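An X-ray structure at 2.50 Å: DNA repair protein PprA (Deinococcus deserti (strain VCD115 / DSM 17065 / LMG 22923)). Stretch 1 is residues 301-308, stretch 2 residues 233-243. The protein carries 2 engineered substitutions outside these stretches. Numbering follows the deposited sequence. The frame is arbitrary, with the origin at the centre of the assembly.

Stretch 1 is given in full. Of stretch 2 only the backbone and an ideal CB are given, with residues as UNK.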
# COMPACT_ATOMS: atom_id res chain seq x y z
N ALA A 301 -0.16 -45.05 -8.68
CA ALA A 301 -1.12 -45.81 -9.47
C ALA A 301 -0.79 -45.75 -10.95
O ALA A 301 -1.06 -46.69 -11.70
CB ALA A 301 -2.53 -45.31 -9.20
N VAL A 302 -0.19 -44.64 -11.40
CA VAL A 302 0.23 -44.52 -12.79
C VAL A 302 1.47 -45.37 -13.04
O VAL A 302 1.61 -45.99 -14.10
CB VAL A 302 0.45 -43.03 -13.12
CG1 VAL A 302 1.10 -42.84 -14.47
CG2 VAL A 302 -0.87 -42.30 -13.11
N LEU A 303 2.38 -45.44 -12.07
CA LEU A 303 3.60 -46.20 -12.26
C LEU A 303 3.35 -47.70 -12.13
O LEU A 303 4.12 -48.50 -12.69
CB LEU A 303 4.66 -45.76 -11.26
CG LEU A 303 5.12 -44.30 -11.40
CD1 LEU A 303 6.12 -43.94 -10.32
CD2 LEU A 303 5.65 -44.03 -12.79
N SER A 304 2.30 -48.10 -11.43
CA SER A 304 2.02 -49.52 -11.25
C SER A 304 1.00 -50.03 -12.26
O SER A 304 1.25 -51.03 -12.93
CB SER A 304 1.53 -49.77 -9.82
OG SER A 304 1.24 -51.14 -9.62
N GLY A 305 -0.13 -49.35 -12.38
CA GLY A 305 -1.21 -49.85 -13.21
C GLY A 305 -1.38 -49.14 -14.54
O GLY A 305 -1.94 -49.71 -15.48
N GLY A 306 -0.92 -47.90 -14.63
CA GLY A 306 -1.12 -47.08 -15.80
C GLY A 306 -0.01 -47.21 -16.82
O GLY A 306 0.64 -48.25 -16.92
N LEU A 307 0.19 -46.12 -17.57
CA LEU A 307 1.19 -46.01 -18.65
C LEU A 307 1.01 -47.09 -19.71
O LEU A 307 1.97 -47.67 -20.21
CB LEU A 307 2.62 -46.02 -18.09
CG LEU A 307 2.94 -44.91 -17.10
CD1 LEU A 307 4.37 -45.03 -16.62
CD2 LEU A 307 2.69 -43.58 -17.74
N ARG A 308 -0.24 -47.35 -20.06
CA ARG A 308 -0.57 -48.47 -20.93
C ARG A 308 -0.55 -48.07 -22.40
O ARG A 308 -0.68 -48.92 -23.28
CB ARG A 308 -1.94 -49.03 -20.56
CG ARG A 308 -2.01 -49.64 -19.18
CD ARG A 308 -3.40 -50.19 -18.92
NE ARG A 308 -3.51 -50.81 -17.60
CZ ARG A 308 -4.62 -51.38 -17.15
NH1 ARG A 308 -5.70 -51.43 -17.91
NH2 ARG A 308 -4.63 -51.93 -15.95
N UNK A 233 15.22 -44.40 -8.58
CA UNK A 233 14.00 -45.16 -8.23
C UNK A 233 12.97 -45.21 -9.34
O UNK A 233 12.30 -46.20 -9.43
CB UNK A 233 13.35 -44.55 -6.99
N UNK A 234 12.77 -44.10 -10.04
CA UNK A 234 11.81 -44.08 -11.13
C UNK A 234 12.27 -44.96 -12.29
O UNK A 234 11.49 -45.75 -12.82
CB UNK A 234 11.59 -42.64 -11.61
N UNK A 235 13.54 -44.85 -12.66
CA UNK A 235 14.05 -45.62 -13.78
C UNK A 235 14.17 -47.10 -13.47
O UNK A 235 14.15 -47.94 -14.37
CB UNK A 235 15.41 -45.07 -14.21
N UNK A 236 14.31 -47.44 -12.19
CA UNK A 236 14.28 -48.84 -11.80
C UNK A 236 12.86 -49.39 -11.87
O UNK A 236 12.65 -50.53 -12.29
CB UNK A 236 14.85 -49.01 -10.39
N UNK A 237 11.88 -48.58 -11.48
CA UNK A 237 10.49 -49.02 -11.53
C UNK A 237 9.97 -49.02 -12.96
O UNK A 237 9.13 -49.85 -13.32
CB UNK A 237 9.61 -48.13 -10.65
N UNK A 238 10.48 -48.13 -13.80
CA UNK A 238 10.15 -48.17 -15.22
C UNK A 238 10.83 -49.33 -15.94
O UNK A 238 10.45 -49.65 -17.06
CB UNK A 238 10.54 -46.85 -15.88
N UNK A 239 11.83 -49.96 -15.31
CA UNK A 239 12.44 -51.14 -15.90
C UNK A 239 11.57 -52.37 -15.76
O UNK A 239 11.74 -53.33 -16.51
CB UNK A 239 13.81 -51.40 -15.26
N UNK A 240 10.65 -52.37 -14.81
CA UNK A 240 9.71 -53.47 -14.62
C UNK A 240 8.43 -53.28 -15.41
O UNK A 240 7.53 -54.12 -15.31
CB UNK A 240 9.38 -53.63 -13.13
N UNK A 241 8.31 -52.21 -16.19
CA UNK A 241 7.18 -51.99 -17.06
C UNK A 241 7.59 -52.22 -18.51
O UNK A 241 8.76 -52.46 -18.82
CB UNK A 241 6.62 -50.58 -16.87
N UNK A 242 6.61 -52.13 -19.40
CA UNK A 242 6.85 -52.33 -20.82
C UNK A 242 7.67 -51.18 -21.39
O UNK A 242 7.75 -50.10 -20.81
CB UNK A 242 5.53 -52.47 -21.57
N UNK A 243 8.32 -51.44 -22.52
CA UNK A 243 9.17 -50.44 -23.14
C UNK A 243 8.32 -49.32 -23.73
O UNK A 243 7.33 -49.57 -24.42
CB UNK A 243 10.05 -51.07 -24.22

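Stretch 1 leaves a helix at Ser304 and turns through Gly305 and Gly306, presenting the apolar side chains of Leu303 and Leu307 and several backbone carbonyls to stretch 2.

Position 233 lies on helical backbone out of reach of stretch 1, so many side chains would suit it; it is Met233. At position 234 CA-to-CB points sideways, and the ideal CB has nothing of stretch 1 within 5.5 Å. A long apolar side chain could still reach the methyls of Leu303, whereas a short one could not. The residue is Leu234, whose t, p rotamer brings CD1 to 3.8 Å from Leu303 CD2.

Positions 235 and 236 are out of reach, and stretch 1 sets no preference; they hold Gly235 and Ala236.

Position 237 points toward stretch 1, its ideal CB 5.5 Å from Leu303 CD1. The apolar surroundings favour leucine, isoleucine or methionine. Leu237 occupies it, placing CD2 3.7 Å from Leu303 CB, so that Leu303 packs against two leucines three residues apart.

Position 238 again points sideways, with Leu307 beyond it. A branched or flexible apolar side chain would fit, and Leu238 extends CD2 to 4.0 Å from Leu307 CD1.

Positions 239 and 240 are remote from stretch 1. At 239 an ideal CB would lie 3.3 Å from Ala236 O, a crowded site that makes glycine comfortable; Gly239 is found, followed by Ala240.

At position 241 phi/psi is -107/176°, an extended conformation, and CA-to-CB points toward stretch 1, with the ideal CB 5.3 Å from Leu303 O. The carbonyls of Leu303 and Gly306 call for a long donor: lysine could serve one or both, but arginine offers several N-H groups. Arg241 folds through three m torsions to bring its guanidinium among them. NH1 donates to Leu303 O at 3.1 Å and to Gly306 O at 2.8 Å, while NH2 donates to the same Gly306 O at 2.6 Å. Both acceptors lie near the guanidinium plane, at its edge, and the group ties the helix end to the following loop.

Position 242 also points toward stretch 1, and Leu307 O is the acceptor ahead. A side chain with a donor would suit, such as histidine, glutamine or a longer basic residue. His242, with chi1 p, donates from NE2 to Leu307 O in a very short hydrogen bond of 2.5 Å; its ND1 donates to the backbone O of position 243 at 3.2 Å.

Position 243 is out of reach of stretch 1 and tolerates many residues; it is Ser243.

Stretch 2 233-243: MLGALLGARHS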
# COMPACT_ATOMS: atom_id res chain seq x y z
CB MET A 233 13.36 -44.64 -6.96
CG MET A 233 14.30 -44.63 -5.84
SD MET A 233 13.40 -44.89 -4.36
CE MET A 233 13.12 -46.65 -4.50
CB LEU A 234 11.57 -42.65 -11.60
CG LEU A 234 10.56 -42.45 -12.73
CD1 LEU A 234 9.19 -42.89 -12.30
CD2 LEU A 234 10.54 -41.01 -13.18
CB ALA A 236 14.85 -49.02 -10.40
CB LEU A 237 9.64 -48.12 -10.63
CG LEU A 237 8.17 -48.50 -10.45
CD1 LEU A 237 8.07 -49.89 -9.86
CD2 LEU A 237 7.50 -47.50 -9.55
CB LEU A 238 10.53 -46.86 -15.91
CG LEU A 238 9.71 -45.62 -15.57
CD1 LEU A 238 10.34 -44.39 -16.20
CD2 LEU A 238 8.28 -45.77 -16.02
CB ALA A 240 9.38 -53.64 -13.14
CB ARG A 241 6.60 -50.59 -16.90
CG ARG A 241 6.09 -50.26 -15.51
CD ARG A 241 4.94 -51.16 -15.13
NE ARG A 241 3.90 -51.20 -16.15
CZ ARG A 241 2.93 -50.31 -16.28
NH1 ARG A 241 2.85 -49.28 -15.46
NH2 ARG A 241 2.04 -50.45 -17.25
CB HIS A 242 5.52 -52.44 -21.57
CG HIS A 242 4.70 -51.20 -21.54
ND1 HIS A 242 4.80 -50.21 -22.50
CD2 HIS A 242 3.76 -50.77 -20.67
CE1 HIS A 242 3.96 -49.23 -22.22
NE2 HIS A 242 3.32 -49.55 -21.11
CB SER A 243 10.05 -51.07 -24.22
OG SER A 243 9.28 -51.52 -25.31
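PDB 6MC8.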